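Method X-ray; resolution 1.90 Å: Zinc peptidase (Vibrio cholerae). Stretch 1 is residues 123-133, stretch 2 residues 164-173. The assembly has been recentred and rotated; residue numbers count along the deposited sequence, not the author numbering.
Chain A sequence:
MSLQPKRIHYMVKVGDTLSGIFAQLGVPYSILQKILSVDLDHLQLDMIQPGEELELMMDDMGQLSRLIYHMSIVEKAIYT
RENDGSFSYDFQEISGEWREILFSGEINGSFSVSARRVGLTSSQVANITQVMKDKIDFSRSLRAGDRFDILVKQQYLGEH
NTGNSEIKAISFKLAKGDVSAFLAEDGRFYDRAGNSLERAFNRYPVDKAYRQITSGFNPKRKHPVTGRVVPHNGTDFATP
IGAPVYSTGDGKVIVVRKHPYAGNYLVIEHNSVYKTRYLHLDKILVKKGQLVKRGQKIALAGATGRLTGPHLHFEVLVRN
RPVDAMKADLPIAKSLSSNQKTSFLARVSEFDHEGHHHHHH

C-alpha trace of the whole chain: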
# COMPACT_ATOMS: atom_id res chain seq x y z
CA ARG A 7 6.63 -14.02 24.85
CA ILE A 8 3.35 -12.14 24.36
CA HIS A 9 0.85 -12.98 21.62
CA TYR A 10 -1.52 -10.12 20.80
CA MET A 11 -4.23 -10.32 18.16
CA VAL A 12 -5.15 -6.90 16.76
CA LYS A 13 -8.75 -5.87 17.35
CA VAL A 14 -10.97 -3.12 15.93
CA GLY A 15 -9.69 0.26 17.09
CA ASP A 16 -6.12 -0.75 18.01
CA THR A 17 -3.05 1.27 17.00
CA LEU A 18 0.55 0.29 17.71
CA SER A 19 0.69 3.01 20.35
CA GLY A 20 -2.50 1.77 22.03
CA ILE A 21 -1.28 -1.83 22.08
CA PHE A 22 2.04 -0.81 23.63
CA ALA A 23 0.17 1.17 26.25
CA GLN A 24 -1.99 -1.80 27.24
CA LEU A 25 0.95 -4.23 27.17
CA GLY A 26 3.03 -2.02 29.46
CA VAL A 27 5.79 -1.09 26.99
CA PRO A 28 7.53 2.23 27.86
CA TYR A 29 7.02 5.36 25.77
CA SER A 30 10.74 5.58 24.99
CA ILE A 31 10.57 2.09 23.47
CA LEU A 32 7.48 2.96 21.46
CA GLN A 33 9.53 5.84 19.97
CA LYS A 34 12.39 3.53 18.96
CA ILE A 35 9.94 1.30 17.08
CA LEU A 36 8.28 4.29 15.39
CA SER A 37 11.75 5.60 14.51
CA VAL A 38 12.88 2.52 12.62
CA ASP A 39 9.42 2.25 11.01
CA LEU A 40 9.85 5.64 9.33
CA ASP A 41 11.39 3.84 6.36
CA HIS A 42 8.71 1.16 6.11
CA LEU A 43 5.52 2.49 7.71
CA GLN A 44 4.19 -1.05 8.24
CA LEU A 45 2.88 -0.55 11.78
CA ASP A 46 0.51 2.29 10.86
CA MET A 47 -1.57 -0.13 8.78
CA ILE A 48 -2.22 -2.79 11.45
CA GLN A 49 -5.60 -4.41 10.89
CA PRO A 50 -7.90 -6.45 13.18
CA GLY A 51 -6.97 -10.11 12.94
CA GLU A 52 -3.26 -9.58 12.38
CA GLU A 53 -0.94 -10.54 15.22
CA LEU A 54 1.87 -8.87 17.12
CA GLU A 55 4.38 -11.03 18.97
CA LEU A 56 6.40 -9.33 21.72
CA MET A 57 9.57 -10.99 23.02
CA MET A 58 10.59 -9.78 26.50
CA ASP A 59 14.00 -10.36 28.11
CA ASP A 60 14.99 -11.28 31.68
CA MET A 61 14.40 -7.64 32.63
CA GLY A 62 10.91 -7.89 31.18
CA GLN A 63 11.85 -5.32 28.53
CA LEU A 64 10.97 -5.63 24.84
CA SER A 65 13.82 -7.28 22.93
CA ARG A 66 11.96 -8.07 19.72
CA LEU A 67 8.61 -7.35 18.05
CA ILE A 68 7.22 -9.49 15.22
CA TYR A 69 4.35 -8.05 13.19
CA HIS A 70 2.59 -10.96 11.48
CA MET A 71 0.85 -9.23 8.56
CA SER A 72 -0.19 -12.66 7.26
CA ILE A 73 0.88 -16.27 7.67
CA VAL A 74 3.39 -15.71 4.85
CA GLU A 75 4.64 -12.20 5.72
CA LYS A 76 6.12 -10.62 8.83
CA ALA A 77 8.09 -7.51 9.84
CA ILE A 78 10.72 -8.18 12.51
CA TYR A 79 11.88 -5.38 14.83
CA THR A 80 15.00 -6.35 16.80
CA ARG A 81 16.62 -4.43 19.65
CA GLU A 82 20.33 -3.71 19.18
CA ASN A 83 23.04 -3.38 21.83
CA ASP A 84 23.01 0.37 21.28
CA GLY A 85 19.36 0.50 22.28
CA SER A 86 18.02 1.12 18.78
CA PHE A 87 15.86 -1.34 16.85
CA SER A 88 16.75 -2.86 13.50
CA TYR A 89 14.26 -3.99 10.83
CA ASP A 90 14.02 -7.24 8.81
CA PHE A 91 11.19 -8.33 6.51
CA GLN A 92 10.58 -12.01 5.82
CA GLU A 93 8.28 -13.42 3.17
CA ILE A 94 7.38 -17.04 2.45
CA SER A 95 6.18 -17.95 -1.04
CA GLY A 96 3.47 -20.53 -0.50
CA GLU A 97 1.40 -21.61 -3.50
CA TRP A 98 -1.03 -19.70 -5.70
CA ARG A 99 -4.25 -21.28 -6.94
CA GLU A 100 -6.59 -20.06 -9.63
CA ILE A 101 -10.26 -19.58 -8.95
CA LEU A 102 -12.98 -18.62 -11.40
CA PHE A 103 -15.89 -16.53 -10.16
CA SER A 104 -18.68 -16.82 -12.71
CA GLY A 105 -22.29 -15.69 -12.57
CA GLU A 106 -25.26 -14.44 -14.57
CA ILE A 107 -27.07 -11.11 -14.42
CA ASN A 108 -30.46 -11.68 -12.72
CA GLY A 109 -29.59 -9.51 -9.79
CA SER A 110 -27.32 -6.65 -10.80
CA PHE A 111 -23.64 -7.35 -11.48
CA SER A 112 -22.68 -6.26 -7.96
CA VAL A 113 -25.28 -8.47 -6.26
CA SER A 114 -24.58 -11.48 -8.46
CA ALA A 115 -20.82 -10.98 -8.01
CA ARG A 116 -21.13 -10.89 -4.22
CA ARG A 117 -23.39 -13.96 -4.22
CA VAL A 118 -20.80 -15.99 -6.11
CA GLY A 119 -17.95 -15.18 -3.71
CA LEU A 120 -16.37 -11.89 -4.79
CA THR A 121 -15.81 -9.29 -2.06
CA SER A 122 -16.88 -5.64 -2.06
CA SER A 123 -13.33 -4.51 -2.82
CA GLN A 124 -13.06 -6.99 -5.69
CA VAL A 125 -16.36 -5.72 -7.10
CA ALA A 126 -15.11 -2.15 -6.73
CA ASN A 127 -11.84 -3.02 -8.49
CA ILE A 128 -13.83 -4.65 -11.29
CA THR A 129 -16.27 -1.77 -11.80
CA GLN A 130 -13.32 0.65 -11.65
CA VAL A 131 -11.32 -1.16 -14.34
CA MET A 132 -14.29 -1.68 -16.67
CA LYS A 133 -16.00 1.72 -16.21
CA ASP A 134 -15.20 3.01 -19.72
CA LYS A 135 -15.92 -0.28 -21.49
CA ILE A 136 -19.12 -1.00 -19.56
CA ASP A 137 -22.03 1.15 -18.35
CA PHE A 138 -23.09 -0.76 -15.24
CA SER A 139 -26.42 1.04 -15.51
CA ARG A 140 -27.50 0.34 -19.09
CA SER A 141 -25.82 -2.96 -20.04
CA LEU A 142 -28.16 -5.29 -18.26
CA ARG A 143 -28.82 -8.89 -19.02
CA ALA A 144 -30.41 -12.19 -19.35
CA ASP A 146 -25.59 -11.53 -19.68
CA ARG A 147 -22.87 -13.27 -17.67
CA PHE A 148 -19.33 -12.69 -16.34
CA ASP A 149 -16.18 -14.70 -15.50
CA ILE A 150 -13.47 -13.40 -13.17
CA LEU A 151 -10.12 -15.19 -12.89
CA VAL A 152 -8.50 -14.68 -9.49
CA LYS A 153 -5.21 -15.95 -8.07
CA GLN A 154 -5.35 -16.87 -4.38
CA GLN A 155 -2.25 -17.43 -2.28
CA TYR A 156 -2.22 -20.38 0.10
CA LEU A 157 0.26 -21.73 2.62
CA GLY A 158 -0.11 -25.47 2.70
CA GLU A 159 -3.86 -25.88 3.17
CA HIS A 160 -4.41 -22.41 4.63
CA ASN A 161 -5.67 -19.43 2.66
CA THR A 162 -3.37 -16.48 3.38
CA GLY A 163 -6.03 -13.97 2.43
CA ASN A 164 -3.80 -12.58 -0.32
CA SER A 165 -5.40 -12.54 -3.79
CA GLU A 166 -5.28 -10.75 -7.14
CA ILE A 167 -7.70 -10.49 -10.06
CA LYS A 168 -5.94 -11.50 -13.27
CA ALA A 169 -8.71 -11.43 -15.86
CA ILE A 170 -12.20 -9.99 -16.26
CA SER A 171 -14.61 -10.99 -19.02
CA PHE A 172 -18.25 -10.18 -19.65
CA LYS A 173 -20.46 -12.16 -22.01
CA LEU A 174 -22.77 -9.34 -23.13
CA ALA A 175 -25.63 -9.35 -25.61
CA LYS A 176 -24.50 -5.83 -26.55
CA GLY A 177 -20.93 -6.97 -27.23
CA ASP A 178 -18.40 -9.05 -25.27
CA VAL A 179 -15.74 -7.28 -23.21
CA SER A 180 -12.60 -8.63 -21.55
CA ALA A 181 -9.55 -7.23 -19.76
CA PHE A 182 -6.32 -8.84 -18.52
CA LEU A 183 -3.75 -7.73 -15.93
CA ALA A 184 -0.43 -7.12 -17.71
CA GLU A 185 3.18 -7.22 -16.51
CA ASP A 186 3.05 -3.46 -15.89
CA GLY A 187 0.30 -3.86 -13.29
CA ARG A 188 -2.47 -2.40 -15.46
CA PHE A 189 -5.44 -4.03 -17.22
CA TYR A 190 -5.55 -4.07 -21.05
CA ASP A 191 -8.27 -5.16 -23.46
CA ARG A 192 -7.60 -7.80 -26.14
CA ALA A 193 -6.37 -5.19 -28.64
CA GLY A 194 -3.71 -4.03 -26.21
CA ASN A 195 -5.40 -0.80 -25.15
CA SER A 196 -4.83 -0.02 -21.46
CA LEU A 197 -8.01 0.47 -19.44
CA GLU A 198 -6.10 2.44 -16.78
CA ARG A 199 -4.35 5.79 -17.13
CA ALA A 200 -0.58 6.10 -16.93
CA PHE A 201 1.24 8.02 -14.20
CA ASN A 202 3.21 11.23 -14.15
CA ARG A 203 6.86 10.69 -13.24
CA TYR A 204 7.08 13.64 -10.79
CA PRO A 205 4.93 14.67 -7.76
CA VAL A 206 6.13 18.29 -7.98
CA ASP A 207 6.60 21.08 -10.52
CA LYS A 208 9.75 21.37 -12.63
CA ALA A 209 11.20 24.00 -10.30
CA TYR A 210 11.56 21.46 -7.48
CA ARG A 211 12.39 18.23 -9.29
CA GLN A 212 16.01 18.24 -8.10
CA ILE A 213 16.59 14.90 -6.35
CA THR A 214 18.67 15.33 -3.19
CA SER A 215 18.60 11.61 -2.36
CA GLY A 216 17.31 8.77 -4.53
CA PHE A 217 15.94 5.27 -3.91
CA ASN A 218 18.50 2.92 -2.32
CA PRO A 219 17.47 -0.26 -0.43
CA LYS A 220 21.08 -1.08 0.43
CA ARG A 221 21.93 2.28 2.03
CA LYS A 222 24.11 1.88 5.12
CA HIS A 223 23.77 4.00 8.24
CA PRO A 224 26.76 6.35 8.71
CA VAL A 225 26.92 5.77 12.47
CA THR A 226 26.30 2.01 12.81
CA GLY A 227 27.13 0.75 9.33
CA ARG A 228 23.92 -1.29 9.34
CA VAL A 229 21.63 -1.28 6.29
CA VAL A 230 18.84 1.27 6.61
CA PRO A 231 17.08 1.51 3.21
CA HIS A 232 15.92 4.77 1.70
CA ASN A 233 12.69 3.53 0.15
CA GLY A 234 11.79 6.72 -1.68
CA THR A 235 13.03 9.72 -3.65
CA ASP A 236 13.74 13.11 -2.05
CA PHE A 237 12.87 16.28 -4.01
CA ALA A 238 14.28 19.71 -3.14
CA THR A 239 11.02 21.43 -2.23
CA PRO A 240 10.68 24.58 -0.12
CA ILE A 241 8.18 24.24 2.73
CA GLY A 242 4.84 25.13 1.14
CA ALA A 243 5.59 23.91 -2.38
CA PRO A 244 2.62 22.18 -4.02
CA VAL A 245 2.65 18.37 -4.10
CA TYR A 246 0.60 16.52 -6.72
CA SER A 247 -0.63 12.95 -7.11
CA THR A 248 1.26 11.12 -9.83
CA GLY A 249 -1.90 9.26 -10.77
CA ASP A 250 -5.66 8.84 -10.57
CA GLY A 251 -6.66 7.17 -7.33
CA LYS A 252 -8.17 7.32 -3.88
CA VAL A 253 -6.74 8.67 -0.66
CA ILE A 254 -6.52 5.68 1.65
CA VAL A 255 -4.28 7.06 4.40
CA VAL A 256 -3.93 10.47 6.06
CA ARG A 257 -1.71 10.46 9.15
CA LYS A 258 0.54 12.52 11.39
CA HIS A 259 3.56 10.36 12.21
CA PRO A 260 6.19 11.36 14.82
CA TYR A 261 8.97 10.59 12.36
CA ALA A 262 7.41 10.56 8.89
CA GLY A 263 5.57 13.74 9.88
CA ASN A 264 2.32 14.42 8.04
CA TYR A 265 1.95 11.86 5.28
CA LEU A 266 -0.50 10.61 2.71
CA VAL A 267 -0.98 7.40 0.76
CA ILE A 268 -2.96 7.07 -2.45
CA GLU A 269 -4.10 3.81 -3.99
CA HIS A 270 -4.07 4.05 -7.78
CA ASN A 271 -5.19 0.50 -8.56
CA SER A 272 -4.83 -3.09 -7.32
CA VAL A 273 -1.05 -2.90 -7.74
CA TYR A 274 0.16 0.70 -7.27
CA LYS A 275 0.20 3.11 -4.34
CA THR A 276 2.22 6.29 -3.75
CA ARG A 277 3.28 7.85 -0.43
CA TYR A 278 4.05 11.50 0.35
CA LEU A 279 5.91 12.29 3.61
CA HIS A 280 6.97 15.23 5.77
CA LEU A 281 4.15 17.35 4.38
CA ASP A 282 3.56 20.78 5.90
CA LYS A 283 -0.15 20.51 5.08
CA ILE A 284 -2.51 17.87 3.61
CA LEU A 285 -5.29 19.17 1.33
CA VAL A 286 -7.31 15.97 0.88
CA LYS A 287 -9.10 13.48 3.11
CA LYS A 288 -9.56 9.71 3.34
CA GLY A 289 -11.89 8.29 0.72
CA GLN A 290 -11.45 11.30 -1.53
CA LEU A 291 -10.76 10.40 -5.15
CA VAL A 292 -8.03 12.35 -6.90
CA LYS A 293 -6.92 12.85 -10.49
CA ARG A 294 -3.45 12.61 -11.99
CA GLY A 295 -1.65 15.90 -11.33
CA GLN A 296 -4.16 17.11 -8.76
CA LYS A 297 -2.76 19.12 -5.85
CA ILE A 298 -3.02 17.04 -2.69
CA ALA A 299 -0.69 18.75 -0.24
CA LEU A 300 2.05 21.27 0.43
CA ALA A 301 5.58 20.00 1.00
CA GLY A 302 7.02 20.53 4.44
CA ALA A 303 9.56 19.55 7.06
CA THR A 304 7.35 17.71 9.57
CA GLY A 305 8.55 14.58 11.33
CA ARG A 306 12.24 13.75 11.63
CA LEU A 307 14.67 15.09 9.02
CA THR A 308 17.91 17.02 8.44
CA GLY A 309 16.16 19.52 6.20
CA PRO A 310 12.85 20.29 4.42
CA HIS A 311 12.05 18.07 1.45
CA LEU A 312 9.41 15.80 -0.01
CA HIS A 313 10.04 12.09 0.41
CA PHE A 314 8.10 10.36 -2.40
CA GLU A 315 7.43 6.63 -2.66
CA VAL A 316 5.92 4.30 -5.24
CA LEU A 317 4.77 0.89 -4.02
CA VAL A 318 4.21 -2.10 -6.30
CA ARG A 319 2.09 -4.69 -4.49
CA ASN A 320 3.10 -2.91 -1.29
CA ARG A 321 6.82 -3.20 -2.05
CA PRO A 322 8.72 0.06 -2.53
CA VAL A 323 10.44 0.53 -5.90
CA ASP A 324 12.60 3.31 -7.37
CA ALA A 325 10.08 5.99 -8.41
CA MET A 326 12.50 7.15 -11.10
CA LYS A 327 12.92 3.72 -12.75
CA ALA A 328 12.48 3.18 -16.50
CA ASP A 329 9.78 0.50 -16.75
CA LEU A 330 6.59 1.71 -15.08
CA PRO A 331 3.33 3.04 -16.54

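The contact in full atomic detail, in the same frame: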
# COMPACT_ATOMS: atom_id res chain seq x y z
N SER A 123 -14.51 -5.13 -2.23
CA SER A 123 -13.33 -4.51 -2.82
C SER A 123 -13.04 -5.08 -4.21
O SER A 123 -12.62 -4.36 -5.11
CB SER A 123 -12.11 -4.72 -1.91
OG SER A 123 -11.85 -6.09 -1.70
N GLN A 124 -13.28 -6.38 -4.39
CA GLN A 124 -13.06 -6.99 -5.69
C GLN A 124 -14.08 -6.44 -6.68
O GLN A 124 -13.74 -6.15 -7.83
CB GLN A 124 -13.17 -8.52 -5.60
CG GLN A 124 -12.01 -9.14 -4.82
CD GLN A 124 -12.11 -10.65 -4.66
OE1 GLN A 124 -13.14 -11.17 -4.21
NE2 GLN A 124 -11.04 -11.35 -5.02
N VAL A 125 -15.32 -6.26 -6.24
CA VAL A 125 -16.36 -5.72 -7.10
C VAL A 125 -16.01 -4.28 -7.47
O VAL A 125 -16.18 -3.87 -8.62
CB VAL A 125 -17.74 -5.74 -6.39
CG1 VAL A 125 -18.79 -5.03 -7.25
CG2 VAL A 125 -18.15 -7.18 -6.12
N ALA A 126 -15.51 -3.53 -6.49
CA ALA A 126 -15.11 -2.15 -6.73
C ALA A 126 -13.98 -2.11 -7.76
O ALA A 126 -14.01 -1.32 -8.70
CB ALA A 126 -14.66 -1.50 -5.43
N ASN A 127 -12.98 -2.96 -7.57
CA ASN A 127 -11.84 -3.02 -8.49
C ASN A 127 -12.35 -3.32 -9.90
O ASN A 127 -11.95 -2.68 -10.87
CB ASN A 127 -10.85 -4.11 -8.04
CG ASN A 127 -9.59 -4.15 -8.91
OD1 ASN A 127 -9.26 -3.18 -9.60
ND2 ASN A 127 -8.87 -5.27 -8.86
N ILE A 128 -13.26 -4.28 -10.00
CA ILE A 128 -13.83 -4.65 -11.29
C ILE A 128 -14.59 -3.50 -11.96
O ILE A 128 -14.35 -3.18 -13.13
CB ILE A 128 -14.78 -5.87 -11.15
CG1 ILE A 128 -13.96 -7.11 -10.76
CG2 ILE A 128 -15.52 -6.11 -12.46
CD1 ILE A 128 -14.80 -8.34 -10.45
N THR A 129 -15.50 -2.87 -11.22
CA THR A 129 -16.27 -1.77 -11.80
C THR A 129 -15.35 -0.61 -12.17
O THR A 129 -15.60 0.09 -13.16
CB THR A 129 -17.39 -1.28 -10.83
OG1 THR A 129 -16.83 -0.96 -9.56
CG2 THR A 129 -18.45 -2.36 -10.67
N GLN A 130 -14.29 -0.41 -11.39
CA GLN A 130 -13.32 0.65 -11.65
C GLN A 130 -12.61 0.40 -12.98
O GLN A 130 -12.59 1.26 -13.85
CB GLN A 130 -12.29 0.71 -10.53
CG GLN A 130 -11.10 1.62 -10.81
CD GLN A 130 -9.89 1.29 -9.93
OE1 GLN A 130 -9.38 0.17 -9.96
NE2 GLN A 130 -9.44 2.27 -9.16
N VAL A 131 -12.04 -0.79 -13.12
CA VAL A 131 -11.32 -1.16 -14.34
C VAL A 131 -12.18 -1.11 -15.60
O VAL A 131 -11.74 -0.59 -16.63
CB VAL A 131 -10.74 -2.60 -14.21
CG1 VAL A 131 -10.25 -3.10 -15.57
CG2 VAL A 131 -9.60 -2.61 -13.20
N MET A 132 -13.40 -1.63 -15.51
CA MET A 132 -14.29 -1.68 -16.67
C MET A 132 -15.21 -0.47 -16.90
O MET A 132 -16.01 -0.49 -17.83
CB MET A 132 -15.16 -2.93 -16.59
CG MET A 132 -14.40 -4.24 -16.41
SD MET A 132 -13.26 -4.55 -17.76
CE MET A 132 -14.34 -5.19 -18.97
N LYS A 133 -15.10 0.57 -16.08
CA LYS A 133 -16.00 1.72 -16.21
C LYS A 133 -16.17 2.34 -17.60
O LYS A 133 -17.27 2.76 -17.95
CB LYS A 133 -15.61 2.81 -15.20
CG LYS A 133 -14.34 3.55 -15.51
CD LYS A 133 -14.25 4.80 -14.64
CE LYS A 133 -12.99 5.60 -14.94
NZ LYS A 133 -11.77 4.87 -14.55
N ASN A 164 -4.37 -13.36 0.77
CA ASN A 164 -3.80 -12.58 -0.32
C ASN A 164 -4.40 -13.09 -1.63
O ASN A 164 -4.49 -14.29 -1.85
CB ASN A 164 -2.28 -12.74 -0.34
CG ASN A 164 -1.60 -12.04 0.84
OD1 ASN A 164 -0.48 -12.39 1.22
ND2 ASN A 164 -2.27 -11.05 1.40
N SER A 165 -4.82 -12.17 -2.50
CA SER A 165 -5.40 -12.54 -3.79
C SER A 165 -5.24 -11.41 -4.79
O SER A 165 -4.98 -10.27 -4.41
CB SER A 165 -6.89 -12.83 -3.64
OG SER A 165 -7.59 -11.62 -3.37
N GLU A 166 -5.40 -11.74 -6.07
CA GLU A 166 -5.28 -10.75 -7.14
C GLU A 166 -6.10 -11.17 -8.35
O GLU A 166 -6.05 -12.33 -8.79
CB GLU A 166 -3.81 -10.58 -7.55
CG GLU A 166 -3.58 -9.40 -8.49
CD GLU A 166 -2.11 -9.13 -8.75
OE1 GLU A 166 -1.52 -9.80 -9.64
OE2 GLU A 166 -1.53 -8.26 -8.06
N ILE A 167 -6.88 -10.23 -8.88
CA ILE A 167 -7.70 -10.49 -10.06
C ILE A 167 -6.77 -10.43 -11.26
O ILE A 167 -6.02 -9.45 -11.41
CB ILE A 167 -8.80 -9.42 -10.22
CG1 ILE A 167 -9.64 -9.35 -8.94
CG2 ILE A 167 -9.63 -9.72 -11.45
CD1 ILE A 167 -10.85 -8.41 -9.04
N LYS A 168 -6.81 -11.45 -12.11
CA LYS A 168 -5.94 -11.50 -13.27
C LYS A 168 -6.66 -11.25 -14.59
O LYS A 168 -6.07 -10.75 -15.54
CB LYS A 168 -5.21 -12.85 -13.33
CG LYS A 168 -4.47 -13.21 -12.04
CD LYS A 168 -3.78 -11.99 -11.42
CE LYS A 168 -2.25 -12.05 -11.53
NZ LYS A 168 -1.75 -12.10 -12.93
N ALA A 169 -7.94 -11.61 -14.64
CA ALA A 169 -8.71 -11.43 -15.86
C ALA A 169 -10.18 -11.16 -15.55
O ALA A 169 -10.73 -11.66 -14.56
CB ALA A 169 -8.59 -12.67 -16.74
N ILE A 170 -10.80 -10.37 -16.41
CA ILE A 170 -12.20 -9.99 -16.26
C ILE A 170 -12.85 -10.11 -17.63
O ILE A 170 -12.36 -9.54 -18.61
CB ILE A 170 -12.31 -8.51 -15.79
CG1 ILE A 170 -11.64 -8.35 -14.42
CG2 ILE A 170 -13.76 -8.07 -15.75
CD1 ILE A 170 -11.57 -6.92 -13.93
N SER A 171 -13.94 -10.86 -17.73
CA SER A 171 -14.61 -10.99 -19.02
C SER A 171 -16.12 -11.01 -18.85
O SER A 171 -16.64 -11.71 -17.98
CB SER A 171 -14.15 -12.26 -19.74
OG SER A 171 -14.78 -13.40 -19.20
N PHE A 172 -16.80 -10.25 -19.69
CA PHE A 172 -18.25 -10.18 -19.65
C PHE A 172 -18.84 -10.70 -20.96
O PHE A 172 -18.44 -10.29 -22.04
CB PHE A 172 -18.74 -8.74 -19.42
CG PHE A 172 -18.59 -8.26 -18.00
CD1 PHE A 172 -17.37 -7.80 -17.53
CD2 PHE A 172 -19.68 -8.26 -17.14
CE1 PHE A 172 -17.23 -7.35 -16.21
CE2 PHE A 172 -19.56 -7.81 -15.82
CZ PHE A 172 -18.33 -7.36 -15.36
N LYS A 173 -19.79 -11.62 -20.84
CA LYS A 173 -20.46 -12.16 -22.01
C LYS A 173 -21.73 -11.32 -22.13
O LYS A 173 -22.74 -11.59 -21.49
CB LYS A 173 -20.82 -13.63 -21.78
CG LYS A 173 -19.78 -14.44 -21.00
CD LYS A 173 -18.35 -14.28 -21.54
CE LYS A 173 -18.19 -14.82 -22.96
NZ LYS A 173 -18.97 -14.05 -23.97
O HOH W 1 -8.23 -10.16 -5.65

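Ile128 lies at the apolar centre of this contact, where the helix of stretch 1 packs against the strand of stretch 2. Its CA-to-CB bond points sideways, yet its branches reach three strand residues: Ile128 CG1 lies 3.8 Å from Ile167 CD1 and 4.0 Å from Ile170 CD1, while Ile128 CG2 lies 4.2 Å from Phe172 CZ. These are van der Waals separations between carbon atoms, consistent with apolar packing. The register agrees, since the CA atoms of Ile128 and Ile170 are 7.5 Å apart and those of Gln124 and Ile167 7.8 Å, one helical turn earlier. The two axes run in roughly the same direction, at 28°, and approach to 10.1 Å, a spacing filled mainly by side chains; no direct hydrogen bond joins the stretches.

Further along the helix, Met132 continues the packing. Met132 CG, set by chi1 in m (-53°), lies 3.9 Å from Ile170 CG2 and 4.2 Å from Phe172 CE1; chi2 and chi3 are also m. Ile128 CG2 meets the Phe172 ring at its edge, near the ring plane, whereas Met132 CG approaches obliquely. Val131 adds a looser contact, its CG1 being 4.4 Å from Ile170 CD1.

Ile167, which has more area covered than any other residue here, carries the apolar surface towards the polar edge. Ile167 CD1 stands 3.9 Å from the backbone Gln124 O and 4.2 Å from Gln124 CB. Gln124 O accepts the helical hydrogen bond from Ile128 N at 2.9 Å, so it is already satisfied beside the methyl group.

At the edge, Gln124 NE2 and Ser165 OG are 3.8 Å apart, and water 1 bridges them. The oxygen of water 1 accepts a hydrogen bond from Gln124 NE2 at 3.1 Å and forms another with Ser165 OG at 2.8 Å.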